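Local coordinates for protein arginase 1, mitochondrial (Arabidopsis thaliana, PDB 6VSU) that hydrolyses L-arginine to urea and L-ornithine, and agmatine to urea and putrescine, using two manganese ions in each subunit of a homohexamer, at residues Arg113-Ile118 with Asp139-Tyr144; Leu124-Glu129 with Ser151-Gly156; Glu218-Arg223 with Pro230-Leu235; Ile277-Gln282 with Val312-Ala317. All coordinates share one frame; numbering follows the deposited sequence.

Contact 1: Arg113-Ile118 with Asp139-Tyr144. With MN (manganese (II) ion), chain B.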
loop_
_atom_site.group_PDB
_atom_site.type_symbol
_atom_site.label_atom_id
_atom_site.label_comp_id
_atom_site.label_asym_id
_atom_site.label_seq_id
_atom_site.Cartn_x
_atom_site.Cartn_y
_atom_site.Cartn_z
ATOM N N ARG E 113 31.074 -9.486 -22.596
ATOM C CA ARG E 113 30.854 -10.947 -22.569
ATOM C C ARG E 113 29.417 -11.248 -22.157
ATOM O O ARG E 113 28.823 -12.129 -22.771
ATOM C CB ARG E 113 31.877 -11.615 -21.662
ATOM C CG ARG E 113 33.182 -11.878 -22.386
ATOM C CD ARG E 113 34.393 -11.748 -21.483
ATOM N NE ARG E 113 34.512 -12.774 -20.452
ATOM C CZ ARG E 113 34.561 -14.064 -20.697
ATOM N NH1 ARG E 113 34.669 -14.937 -19.698
ATOM N NH2 ARG E 113 34.483 -14.483 -21.954
ATOM N N LEU E 114 28.868 -10.521 -21.196
ATOM C CA LEU E 114 27.475 -10.800 -20.785
ATOM C C LEU E 114 26.542 -10.472 -21.944
ATOM O O LEU E 114 25.634 -11.295 -22.229
ATOM C CB LEU E 114 27.130 -10.010 -19.530
ATOM C CG LEU E 114 25.676 -10.071 -19.105
ATOM C CD1 LEU E 114 25.292 -11.509 -18.832
ATOM C CD2 LEU E 114 25.436 -9.189 -17.888
ATOM N N MET E 115 26.726 -9.349 -22.630
ATOM C CA MET E 115 25.780 -9.017 -23.715
ATOM C C MET E 115 25.946 -10.039 -24.852
ATOM O O MET E 115 24.940 -10.357 -25.527
ATOM C CB MET E 115 25.976 -7.582 -24.209
ATOM C CG MET E 115 25.676 -6.523 -23.138
ATOM S SD MET E 115 24.137 -6.779 -22.198
ATOM C CE MET E 115 23.403 -5.145 -22.249
ATOM N N ASN E 116 27.148 -10.519 -25.101
ATOM C CA ASN E 116 27.393 -11.582 -26.116
ATOM C C ASN E 116 26.616 -12.858 -25.734
ATOM O O ASN E 116 26.127 -13.542 -26.607
ATOM C CB ASN E 116 28.882 -11.898 -26.250
ATOM C CG ASN E 116 29.691 -10.774 -26.878
ATOM O OD1 ASN E 116 29.148 -9.778 -27.405
ATOM N ND2 ASN E 116 31.017 -10.908 -26.767
ATOM N N VAL E 117 26.496 -13.168 -24.452
ATOM C CA VAL E 117 25.701 -14.342 -24.001
ATOM C C VAL E 117 24.246 -14.105 -24.353
ATOM O O VAL E 117 23.576 -15.010 -24.855
ATOM C CB VAL E 117 25.882 -14.637 -22.501
ATOM C CG1 VAL E 117 24.949 -15.733 -22.066
ATOM C CG2 VAL E 117 27.330 -15.020 -22.217
ATOM N N ILE E 118 23.750 -12.936 -24.068
ATOM C CA ILE E 118 22.350 -12.611 -24.437
ATOM C C ILE E 118 22.135 -12.769 -25.944
ATOM O O ILE E 118 21.139 -13.370 -26.307
ATOM C CB ILE E 118 21.969 -11.219 -23.919
ATOM C CG1 ILE E 118 21.944 -11.259 -22.391
ATOM C CG2 ILE E 118 20.628 -10.783 -24.438
ATOM C CD1 ILE E 118 22.070 -9.874 -21.766
ATOM N N ASP E 139 16.102 -4.449 -17.991
ATOM C CA ASP E 139 16.159 -3.027 -18.397
ATOM C C ASP E 139 16.398 -2.937 -19.925
ATOM O O ASP E 139 16.675 -3.948 -20.568
ATOM C CB ASP E 139 17.157 -2.277 -17.522
ATOM C CG ASP E 139 18.646 -2.516 -17.805
ATOM O OD1 ASP E 139 19.048 -2.559 -19.018
ATOM O OD2 ASP E 139 19.411 -2.590 -16.785
ATOM N N HIS E 140 16.291 -1.745 -20.499
ATOM C CA HIS E 140 16.292 -1.550 -21.976
ATOM C C HIS E 140 17.688 -1.815 -22.576
ATOM O O HIS E 140 17.787 -1.850 -23.764
ATOM C CB HIS E 140 15.752 -0.140 -22.327
ATOM C CG HIS E 140 14.841 -0.202 -23.480
ATOM N ND1 HIS E 140 13.777 0.631 -23.621
ATOM C CD2 HIS E 140 14.788 -1.088 -24.486
ATOM C CE1 HIS E 140 13.119 0.292 -24.694
ATOM N NE2 HIS E 140 13.740 -0.730 -25.244
ATOM N N SER E 141 18.732 -2.064 -21.785
ATOM C CA SER E 141 20.076 -2.339 -22.339
ATOM C C SER E 141 20.031 -3.598 -23.196
ATOM O O SER E 141 20.855 -3.715 -24.140
ATOM C CB SER E 141 21.157 -2.402 -21.310
ATOM O OG SER E 141 20.992 -3.499 -20.463
ATOM N N ILE E 142 19.115 -4.495 -22.901
ATOM C CA ILE E 142 19.132 -5.832 -23.530
ATOM C C ILE E 142 18.674 -5.740 -24.999
ATOM O O ILE E 142 19.004 -6.647 -25.785
ATOM C CB ILE E 142 18.278 -6.775 -22.700
ATOM C CG1 ILE E 142 16.802 -6.503 -22.936
ATOM C CG2 ILE E 142 18.711 -6.697 -21.227
ATOM C CD1 ILE E 142 15.912 -7.422 -22.212
ATOM N N SER E 143 17.962 -4.683 -25.365
ATOM C CA SER E 143 17.479 -4.515 -26.736
ATOM C C SER E 143 18.653 -4.527 -27.710
ATOM O O SER E 143 18.499 -5.072 -28.797
ATOM C CB SER E 143 16.673 -3.278 -26.825
ATOM O OG SER E 143 15.397 -3.492 -26.245
ATOM N N TYR E 144 19.812 -4.005 -27.327
ATOM C CA TYR E 144 20.992 -3.947 -28.224
ATOM C C TYR E 144 21.408 -5.367 -28.582
ATOM O O TYR E 144 21.416 -5.718 -29.760
ATOM C CB TYR E 144 22.137 -3.114 -27.643
ATOM C CG TYR E 144 23.488 -3.270 -28.308
ATOM C CD1 TYR E 144 23.619 -3.441 -29.675
ATOM C CD2 TYR E 144 24.662 -3.187 -27.575
ATOM C CE1 TYR E 144 24.864 -3.491 -30.313
ATOM C CE2 TYR E 144 25.914 -3.276 -28.189
ATOM C CZ TYR E 144 26.023 -3.439 -29.566
ATOM O OH TYR E 144 27.252 -3.529 -30.163
HETATM MN MN MN B . 13.746 2.722 -22.644
HETATM O O HOH W 1 13.664 4.552 -21.554
HETATM O O HOH W 2 15.446 2.908 -20.922
#

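Contact 2: Leu124-Glu129 with Ser151-Gly156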
loop_
_atom_site.group_PDB
_atom_site.type_symbol
_atom_site.label_atom_id
_atom_site.label_comp_id
_atom_site.label_asym_id
_atom_site.label_seq_id
_atom_site.Cartn_x
_atom_site.Cartn_y
_atom_site.Cartn_z
ATOM N N LEU E 124 20.019 -19.116 -30.328
ATOM C CA LEU E 124 19.712 -20.529 -29.990
ATOM C C LEU E 124 18.197 -20.745 -30.155
ATOM O O LEU E 124 17.767 -21.767 -30.632
ATOM C CB LEU E 124 20.122 -20.733 -28.532
ATOM C CG LEU E 124 21.328 -21.597 -28.153
ATOM C CD1 LEU E 124 22.355 -21.794 -29.234
ATOM C CD2 LEU E 124 21.979 -21.062 -26.875
ATOM N N VAL E 125 17.398 -19.769 -29.785
ATOM C CA VAL E 125 15.932 -19.821 -30.039
ATOM C C VAL E 125 15.673 -19.806 -31.554
ATOM O O VAL E 125 14.926 -20.710 -32.032
ATOM C CB VAL E 125 15.191 -18.659 -29.366
ATOM C CG1 VAL E 125 13.715 -18.717 -29.696
ATOM C CG2 VAL E 125 15.403 -18.657 -27.872
ATOM N N MET E 126 16.314 -18.886 -32.284
ATOM C CA MET E 126 16.045 -18.646 -33.720
ATOM C C MET E 126 16.454 -19.872 -34.534
ATOM O O MET E 126 15.758 -20.142 -35.541
ATOM C CB MET E 126 16.771 -17.406 -34.248
ATOM C CG MET E 126 16.267 -16.129 -33.566
ATOM S SD MET E 126 17.157 -14.666 -34.156
ATOM C CE MET E 126 16.509 -14.605 -35.824
ATOM N N GLU E 127 17.482 -20.576 -34.049
ATOM C CA GLU E 127 18.058 -21.813 -34.638
ATOM C C GLU E 127 17.028 -22.946 -34.595
ATOM O O GLU E 127 17.180 -23.880 -35.382
ATOM C CB GLU E 127 19.405 -22.157 -34.001
ATOM C CG GLU E 127 20.550 -21.382 -34.624
ATOM C CD GLU E 127 21.842 -21.266 -33.833
ATOM O OE1 GLU E 127 22.006 -21.990 -32.840
ATOM O OE2 GLU E 127 22.683 -20.446 -34.225
ATOM N N GLU E 128 16.092 -22.913 -33.644
ATOM C CA GLU E 128 15.039 -23.947 -33.619
ATOM C C GLU E 128 13.835 -23.439 -34.398
ATOM O O GLU E 128 13.012 -22.727 -33.875
ATOM C CB GLU E 128 14.702 -24.324 -32.179
ATOM C CG GLU E 128 15.865 -25.019 -31.510
ATOM C CD GLU E 128 16.039 -26.459 -31.945
ATOM O OE1 GLU E 128 15.087 -27.076 -32.504
ATOM O OE2 GLU E 128 17.100 -26.978 -31.665
ATOM N N GLU E 129 13.733 -23.891 -35.647
ATOM C CA GLU E 129 12.618 -23.548 -36.566
ATOM C C GLU E 129 11.322 -24.137 -36.001
ATOM O O GLU E 129 11.343 -25.299 -35.604
ATOM C CB GLU E 129 12.918 -24.179 -37.924
ATOM C CG GLU E 129 12.210 -23.514 -39.081
ATOM C CD GLU E 129 12.897 -22.264 -39.597
ATOM O OE1 GLU E 129 14.113 -22.327 -39.868
ATOM O OE2 GLU E 129 12.211 -21.235 -39.726
ATOM N N SER E 151 19.331 -9.472 -36.345
ATOM C CA SER E 151 19.877 -8.902 -37.599
ATOM C C SER E 151 21.001 -9.789 -38.119
ATOM O O SER E 151 20.974 -10.162 -39.331
ATOM C CB SER E 151 20.334 -7.445 -37.439
ATOM O OG SER E 151 20.815 -6.947 -38.684
ATOM N N GLU E 152 21.975 -10.129 -37.279
ATOM C CA GLU E 152 23.108 -10.994 -37.749
ATOM C C GLU E 152 22.551 -12.334 -38.270
ATOM O O GLU E 152 22.955 -12.788 -39.305
ATOM C CB GLU E 152 24.078 -11.226 -36.593
ATOM C CG GLU E 152 24.830 -9.969 -36.138
ATOM C CD GLU E 152 25.772 -10.246 -34.978
ATOM O OE1 GLU E 152 25.526 -11.211 -34.221
ATOM O OE2 GLU E 152 26.774 -9.566 -34.869
ATOM N N LYS E 153 21.574 -12.910 -37.566
ATOM C CA LYS E 153 21.065 -14.264 -37.890
ATOM C C LYS E 153 20.242 -14.176 -39.176
ATOM O O LYS E 153 20.385 -15.043 -39.998
ATOM C CB LYS E 153 20.246 -14.834 -36.725
ATOM C CG LYS E 153 19.672 -16.208 -36.971
ATOM C CD LYS E 153 20.720 -17.237 -36.895
ATOM C CE LYS E 153 20.169 -18.617 -37.173
ATOM N NZ LYS E 153 21.286 -19.567 -37.388
ATOM N N LEU E 154 19.423 -13.151 -39.347
ATOM C CA LEU E 154 18.625 -13.015 -40.596
ATOM C C LEU E 154 19.512 -12.488 -41.738
ATOM O O LEU E 154 19.141 -12.705 -42.898
ATOM C CB LEU E 154 17.418 -12.104 -40.344
ATOM C CG LEU E 154 16.407 -12.655 -39.335
ATOM C CD1 LEU E 154 15.289 -11.660 -39.093
ATOM C CD2 LEU E 154 15.889 -14.039 -39.762
ATOM N N GLY E 155 20.666 -11.884 -41.457
ATOM C CA GLY E 155 21.606 -11.510 -42.517
ATOM C C GLY E 155 21.210 -10.170 -43.139
ATOM O O GLY E 155 21.494 -9.951 -44.306
ATOM N N GLY E 156 20.667 -9.244 -42.355
ATOM C CA GLY E 156 20.366 -7.913 -42.878
ATOM C C GLY E 156 19.599 -7.056 -41.892
ATOM O O GLY E 156 19.347 -7.460 -40.771
#

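Contact 3: Glu218-Arg223 with Pro230-Leu235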
loop_
_atom_site.group_PDB
_atom_site.type_symbol
_atom_site.label_atom_id
_atom_site.label_comp_id
_atom_site.label_asym_id
_atom_site.label_seq_id
_atom_site.Cartn_x
_atom_site.Cartn_y
_atom_site.Cartn_z
ATOM N N GLU E 218 13.098 8.370 -36.702
ATOM C CA GLU E 218 11.768 9.017 -36.781
ATOM C C GLU E 218 11.155 9.069 -35.377
ATOM O O GLU E 218 10.783 7.999 -34.872
ATOM C CB GLU E 218 10.919 8.230 -37.753
ATOM C CG GLU E 218 11.508 8.274 -39.150
ATOM C CD GLU E 218 10.908 7.209 -40.059
ATOM O OE1 GLU E 218 9.630 7.245 -40.178
ATOM O OE2 GLU E 218 11.700 6.307 -40.553
ATOM N N GLN E 219 11.142 10.246 -34.747
ATOM C CA GLN E 219 10.779 10.419 -33.327
ATOM C C GLN E 219 9.366 10.992 -33.281
ATOM O O GLN E 219 9.185 12.101 -33.745
ATOM C CB GLN E 219 11.776 11.310 -32.586
ATOM C CG GLN E 219 13.078 10.574 -32.340
ATOM C CD GLN E 219 14.158 11.354 -31.623
ATOM O OE1 GLN E 219 14.233 12.569 -31.767
ATOM N NE2 GLN E 219 15.031 10.649 -30.906
ATOM N N TYR E 220 8.401 10.282 -32.712
ATOM C CA TYR E 220 7.026 10.793 -32.510
ATOM C C TYR E 220 6.917 11.155 -31.026
ATOM O O TYR E 220 7.023 10.274 -30.206
ATOM C CB TYR E 220 5.983 9.792 -33.016
ATOM C CG TYR E 220 6.070 9.585 -34.498
ATOM C CD1 TYR E 220 5.410 10.448 -35.348
ATOM C CD2 TYR E 220 6.923 8.664 -35.066
ATOM C CE1 TYR E 220 5.556 10.376 -36.717
ATOM C CE2 TYR E 220 7.038 8.541 -36.437
ATOM C CZ TYR E 220 6.345 9.387 -37.268
ATOM O OH TYR E 220 6.455 9.332 -38.634
ATOM N N GLU E 221 6.747 12.422 -30.728
ATOM C CA GLU E 221 6.547 12.955 -29.363
ATOM C C GLU E 221 5.055 13.074 -29.028
ATOM O O GLU E 221 4.268 13.359 -29.910
ATOM C CB GLU E 221 7.238 14.300 -29.264
ATOM C CG GLU E 221 8.739 14.196 -29.463
ATOM C CD GLU E 221 9.438 15.532 -29.314
ATOM O OE1 GLU E 221 9.301 16.191 -28.275
ATOM O OE2 GLU E 221 10.085 15.949 -30.258
ATOM N N MET E 222 4.696 12.800 -27.773
ATOM C CA MET E 222 3.287 12.823 -27.322
ATOM C C MET E 222 2.671 14.219 -27.504
ATOM O O MET E 222 1.475 14.286 -27.707
ATOM C CB MET E 222 3.152 12.357 -25.867
ATOM C CG MET E 222 3.405 10.906 -25.704
ATOM S SD MET E 222 2.254 9.852 -26.579
ATOM C CE MET E 222 0.689 10.504 -26.000
ATOM N N ARG E 223 3.449 15.288 -27.469
ATOM C CA ARG E 223 2.913 16.625 -27.761
ATOM C C ARG E 223 2.298 16.738 -29.167
ATOM O O ARG E 223 1.668 17.752 -29.376
ATOM C CB ARG E 223 3.994 17.683 -27.545
ATOM C CG ARG E 223 5.246 17.538 -28.383
ATOM C CD ARG E 223 6.334 18.481 -27.883
ATOM N NE ARG E 223 7.548 18.277 -28.659
ATOM C CZ ARG E 223 7.799 18.852 -29.855
ATOM N NH1 ARG E 223 6.914 19.662 -30.398
ATOM N NH2 ARG E 223 8.901 18.566 -30.551
ATOM N N PRO E 230 -3.690 8.934 -36.339
ATOM C CA PRO E 230 -4.151 8.173 -37.504
ATOM C C PRO E 230 -2.996 7.451 -38.220
ATOM O O PRO E 230 -3.141 6.359 -38.628
ATOM C CB PRO E 230 -4.767 9.228 -38.431
ATOM C CG PRO E 230 -5.083 10.419 -37.526
ATOM C CD PRO E 230 -4.070 10.360 -36.402
ATOM N N MET E 231 -1.875 8.127 -38.398
ATOM C CA MET E 231 -0.670 7.562 -39.034
ATOM C C MET E 231 -0.124 6.410 -38.174
ATOM O O MET E 231 0.176 5.302 -38.702
ATOM C CB MET E 231 0.327 8.706 -39.172
ATOM C CG MET E 231 1.628 8.355 -39.816
ATOM S SD MET E 231 2.966 7.869 -38.658
ATOM C CE MET E 231 4.074 7.331 -39.973
ATOM N N LEU E 232 -0.007 6.624 -36.860
ATOM C CA LEU E 232 0.563 5.637 -35.912
ATOM C C LEU E 232 -0.348 4.409 -35.775
ATOM O O LEU E 232 0.192 3.332 -35.474
ATOM C CB LEU E 232 0.771 6.320 -34.566
ATOM C CG LEU E 232 1.838 7.416 -34.555
ATOM C CD1 LEU E 232 1.869 8.098 -33.201
ATOM C CD2 LEU E 232 3.215 6.878 -34.928
ATOM N N GLU E 233 -1.653 4.561 -35.974
ATOM C CA GLU E 233 -2.643 3.436 -35.926
ATOM C C GLU E 233 -2.832 2.815 -37.302
ATOM O O GLU E 233 -3.762 2.074 -37.455
ATOM C CB GLU E 233 -4.003 3.885 -35.389
ATOM C CG GLU E 233 -3.911 4.179 -33.872
ATOM C CD GLU E 233 -5.195 4.599 -33.185
ATOM O OE1 GLU E 233 -6.239 4.755 -33.889
ATOM O OE2 GLU E 233 -5.142 4.742 -31.958
ATOM N N ASN E 234 -1.949 3.096 -38.235
ATOM C CA ASN E 234 -1.955 2.475 -39.578
ATOM C C ASN E 234 -0.530 2.314 -40.093
ATOM O O ASN E 234 -0.305 2.564 -41.265
ATOM C CB ASN E 234 -2.782 3.342 -40.509
ATOM C CG ASN E 234 -3.966 2.577 -41.038
ATOM O OD1 ASN E 234 -3.791 1.772 -41.993
ATOM N ND2 ASN E 234 -5.126 2.797 -40.405
ATOM N N LEU E 235 0.405 1.913 -39.230
ATOM C CA LEU E 235 1.834 1.706 -39.625
ATOM C C LEU E 235 1.984 0.510 -40.576
ATOM O O LEU E 235 1.273 -0.490 -40.408
ATOM C CB LEU E 235 2.694 1.536 -38.379
ATOM C CG LEU E 235 2.837 2.827 -37.590
ATOM C CD1 LEU E 235 3.516 2.600 -36.271
ATOM C CD2 LEU E 235 3.598 3.864 -38.402
#

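Contact 4: Ile277-Gln282 with Val312-Ala317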
loop_
_atom_site.group_PDB
_atom_site.type_symbol
_atom_site.label_atom_id
_atom_site.label_comp_id
_atom_site.label_asym_id
_atom_site.label_seq_id
_atom_site.Cartn_x
_atom_site.Cartn_y
_atom_site.Cartn_z
ATOM N N ILE E 277 -2.130 0.531 -32.055
ATOM C CA ILE E 277 -0.900 0.549 -32.893
ATOM C C ILE E 277 -0.466 -0.886 -33.265
ATOM O O ILE E 277 -0.275 -1.184 -34.493
ATOM C CB ILE E 277 0.187 1.318 -32.144
ATOM C CG1 ILE E 277 -0.241 2.771 -31.899
ATOM C CG2 ILE E 277 1.504 1.219 -32.880
ATOM C CD1 ILE E 277 0.686 3.517 -31.019
ATOM N N LEU E 278 -0.334 -1.787 -32.288
ATOM C CA LEU E 278 0.113 -3.177 -32.555
ATOM C C LEU E 278 -0.853 -3.920 -33.456
ATOM O O LEU E 278 -0.413 -4.562 -34.419
ATOM C CB LEU E 278 0.302 -3.959 -31.267
ATOM C CG LEU E 278 1.304 -3.363 -30.288
ATOM C CD1 LEU E 278 1.396 -4.246 -29.020
ATOM C CD2 LEU E 278 2.662 -3.225 -30.947
ATOM N N HIS E 279 -2.125 -3.893 -33.149
ATOM C CA HIS E 279 -3.127 -4.669 -33.909
ATOM C C HIS E 279 -3.106 -4.204 -35.363
ATOM O O HIS E 279 -3.341 -5.022 -36.239
ATOM C CB HIS E 279 -4.541 -4.537 -33.308
ATOM C CG HIS E 279 -4.738 -5.323 -32.042
ATOM N ND1 HIS E 279 -5.811 -5.142 -31.201
ATOM C CD2 HIS E 279 -3.982 -6.272 -31.469
ATOM C CE1 HIS E 279 -5.722 -5.973 -30.199
ATOM N NE2 HIS E 279 -4.602 -6.665 -30.338
ATOM N N ASN E 280 -2.917 -2.902 -35.632
ATOM C CA ASN E 280 -3.122 -2.374 -37.013
ATOM C C ASN E 280 -1.805 -2.350 -37.766
ATOM O O ASN E 280 -1.854 -2.115 -38.952
ATOM C CB ASN E 280 -3.809 -1.013 -36.941
ATOM C CG ASN E 280 -5.244 -1.199 -36.508
ATOM O OD1 ASN E 280 -5.980 -1.892 -37.181
ATOM N ND2 ASN E 280 -5.637 -0.661 -35.373
ATOM N N LEU E 281 -0.680 -2.558 -37.081
ATOM C CA LEU E 281 0.638 -2.583 -37.730
ATOM C C LEU E 281 0.674 -3.699 -38.768
ATOM O O LEU E 281 0.353 -4.821 -38.442
ATOM C CB LEU E 281 1.733 -2.745 -36.689
ATOM C CG LEU E 281 3.137 -3.064 -37.197
ATOM C CD1 LEU E 281 3.644 -1.903 -38.015
ATOM C CD2 LEU E 281 4.094 -3.316 -36.046
ATOM N N GLN E 282 1.020 -3.382 -40.003
ATOM C CA GLN E 282 1.302 -4.433 -40.996
ATOM C C GLN E 282 2.799 -4.663 -40.916
ATOM O O GLN E 282 3.574 -3.723 -41.164
ATOM C CB GLN E 282 0.871 -4.087 -42.417
ATOM C CG GLN E 282 -0.611 -3.802 -42.583
ATOM C CD GLN E 282 -0.935 -3.231 -43.965
ATOM O OE1 GLN E 282 -0.379 -3.645 -45.030
ATOM N NE2 GLN E 282 -1.804 -2.218 -43.938
ATOM N N VAL E 312 2.813 -8.961 -23.809
ATOM C CA VAL E 312 3.487 -10.200 -24.283
ATOM C C VAL E 312 2.467 -11.063 -25.047
ATOM O O VAL E 312 2.765 -11.511 -26.167
ATOM C CB VAL E 312 4.198 -10.983 -23.166
ATOM C CG1 VAL E 312 4.644 -12.368 -23.623
ATOM C CG2 VAL E 312 5.390 -10.194 -22.648
ATOM N N ARG E 313 1.271 -11.197 -24.518
ATOM C CA ARG E 313 0.276 -12.089 -25.147
ATOM C C ARG E 313 -0.113 -11.543 -26.545
ATOM O O ARG E 313 -0.235 -12.363 -27.492
ATOM C CB ARG E 313 -0.943 -12.210 -24.226
ATOM C CG ARG E 313 -0.730 -12.988 -22.929
ATOM C CD ARG E 313 -1.857 -12.703 -21.959
ATOM N NE ARG E 313 -3.191 -12.956 -22.473
ATOM C CZ ARG E 313 -4.047 -13.821 -22.002
ATOM N NH1 ARG E 313 -3.799 -14.530 -20.915
ATOM N NH2 ARG E 313 -5.203 -13.944 -22.608
ATOM N N GLU E 314 -0.387 -10.243 -26.638
ATOM C CA GLU E 314 -0.794 -9.609 -27.917
ATOM C C GLU E 314 0.355 -9.708 -28.932
ATOM O O GLU E 314 0.082 -10.009 -30.077
ATOM C CB GLU E 314 -1.347 -8.210 -27.648
ATOM C CG GLU E 314 -2.656 -8.231 -26.876
ATOM C CD GLU E 314 -3.762 -9.041 -27.525
ATOM O OE1 GLU E 314 -4.040 -8.805 -28.700
ATOM O OE2 GLU E 314 -4.313 -9.910 -26.863
ATOM N N LEU E 315 1.597 -9.514 -28.488
ATOM C CA LEU E 315 2.759 -9.633 -29.388
ATOM C C LEU E 315 2.846 -11.074 -29.875
ATOM O O LEU E 315 3.239 -11.343 -31.053
ATOM C CB LEU E 315 4.029 -9.221 -28.653
ATOM C CG LEU E 315 4.263 -7.721 -28.539
ATOM C CD1 LEU E 315 5.440 -7.432 -27.589
ATOM C CD2 LEU E 315 4.531 -7.049 -29.899
ATOM N N ALA E 316 2.632 -12.020 -28.970
ATOM C CA ALA E 316 2.741 -13.436 -29.318
ATOM C C ALA E 316 1.727 -13.698 -30.441
ATOM O O ALA E 316 2.054 -14.434 -31.338
ATOM C CB ALA E 316 2.482 -14.315 -28.114
ATOM N N ALA E 317 0.511 -13.152 -30.329
ATOM C CA ALA E 317 -0.567 -13.424 -31.309
ATOM C C ALA E 317 -0.150 -12.876 -32.671
ATOM O O ALA E 317 -0.555 -13.437 -33.680
ATOM C CB ALA E 317 -1.873 -12.821 -30.846
#

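Contact 1: Arg113-Ile118 with Asp139-Tyr144
Ser141 OG, the atom against which the methyl group of Met115 comes to rest, is also held by two polar groups, OD1 of Asp139 and the side-chain ND2 of Asn54. The Asp139-Ser141 turn belongs to the Gly-Gly-Asp-His-Ser metal-binding signature of the arginase family. Ser141 OG lies 2.6 Å from Asp139 OD1, on the syn side of the carboxylate. The same oxygen takes the backbone N of Ser141 at 2.8 Å, closing an Asx turn; a short acidic side chain suits this place because it can accept from both groups at once. With its hydroxyl already occupied, the serine offers a small buried surface that an apolar methyl can cover. Met115 CE approaches from helix 111-126, 3.4 Å from Ser141 OG and 3.5 Å from Ser141 O. Bends at chi2 (-46°) and chi3 steer that flexible chain end into the turn, a task suited to an unbranched thioether. Between Asp139 and Ser141, His140 faces the metal site, where Asp164, Asp168 and two waters also bind the ion. Its NE2 hydrogen-bonds Ser247 OG, fixing the ring's rotation, while His140 ND1 binds the manganese ion at 2.3 Å.

Contact 2: Leu124-Glu129 with Ser151-Gly156
Met126 and Lys153 run past each other in opposite directions, each chain lying alongside the other, while Glu127 meets the same lysine at about a right angle. This is helix-helix packing on the flank of the arginase alpha/beta fold: the C-terminal ends of helices 111-126 and 143-154, which precede and follow strand 131-136, come together near the surface. The thioether of Met126 lies along the aliphatic root of Lys153, with SD 4.0 Å from Lys153 CB and CE 3.7 Å from Lys153 CG. A turn at chi3 (69°) bends Met126 CE toward Leu154, where it sits 4.0 Å from Leu154 CG. Methionine suits the place, since one flexible chain can serve both a lysine stem and a leucine branch. Lys153, its CG anti to the backbone N and its chain bent at chi2, carries its ammonium on past the methionine toward the exposed surface. There Lys153 NZ is 3.4 Å from Glu127 CG and forms a long salt bridge with Glu127 OE2 at 3.6 Å, so the charge sits over the glutamate's stem as much as at its carboxylate. Beyond Leu154 a Schellman motif ends the helix; its C-prime residue, Gly155, lacks a CB and so takes positive phi (83°) easily. Gly155 N and Gly156 N approach Ser151 O from the two sides of its carbonyl plane, and Ser151 OG closes the turn onto Gly156 O at 2.6 Å.

Contact 3: Glu218-Arg223 with Pro230-Leu235
Tyr220 presents a ring face to Leu232, whose CD2 stands 4.1 Å from the ring centroid and only 15° off the normal, a CH-pi contact displaced toward the CG and CD2 side of the ring. Met231 approaches the same side of the ring nearer the hydroxyl: its SD is 4.6 Å from the Tyr220 centroid, an oblique Met-aromatic contact, and its CE lies 3.4 Å from Tyr220 OH. The methionine reaches this far because its CG points anti to the backbone N (chi1 -179°) before the chain bends. A tyrosine fits a partly exposed site, giving its face to a buried leucine and its hydroxyl to the exposed Met231. Strand 218-221 is an edge strand of the parallel sheet within this chain, and helix 225-232 begins the beta-alpha-beta crossover back to strand 244-249. Farther out, Leu232 also touches Val199 of the adjoining strand and Phe225 of its own helix, while Asp228 touches the tyrosine. At the end of the strand, Arg223 takes Glu221 side-on, NE to OE1 at 2.8 Å and NH2 to OE2 at 2.9 Å. Arg209 gives Glu221 OE2 a second positive partner, and Glu82 of a neighbouring subunit packs on both Glu221 and Arg223.

Contact 4: Ile277-Gln282 with Val312-Ala317
Leu278 meets Leu315 in the interior, CD1 to CD2 at 4.3 Å, and both leucines also rest on Ile248 of strand 244-249; branched apolar chains suit a helix face turned to the sheet. The next residue, His279, is partly exposed, and the end of its side chain turns toward helix 303-319, where an imidazole can donate to a carboxylate. Its ring reaches across to Glu314 and donates from NE2 to OE1 at 2.8 Å, a nearly straight bond with a 166° angle at the hydrogen. The acceptor lies near the ring plane but is met on the anti side, tilted out of the plane of the carboxylate, which is turned 74° from the imidazole. A bend at chi2 (-56°) brings the glutamate's carboxylate round to the histidine. Its other oxygen, OE2, accepts from Glu82 N, so this buried carboxylate has a donor at each oxygen, which would probably stabilise its negative charge, and His279 also packs against Arg223 of a neighbouring subunit. The helix ends at Asn280, and Lys318 hydrogen-bonds the carbonyl oxygens of Leu278 and Leu281, tying the helix end to helix 303-319. Two helices flanking strand 285-291 in sequence and packed side by side against the parallel sheet are characteristic of the arginase alpha/beta fold.

Overall arrangement
Contacts 1 and 2 join the same two helical regions, 111-126 and 143-154, at places whose centres are about 16 Å apart: contact 1 is buried beside the manganese site, whereas contact 2 lies at the surface, away from the annotated sites. Both use a methionine, against a polar turn in one and a lysine stem in the other. Contacts 3 and 4 lie on the opposite side of the chain's centre from contact 1 and touch each other, Leu235 O lying 2.9 Å from Gln282 N. Contact 3, partly buried, relies on aromatic packing at the sheet edge; contact 4, in the core, adds a histidine-carboxylate hydrogen bond. Both adjoin neighbouring subunits.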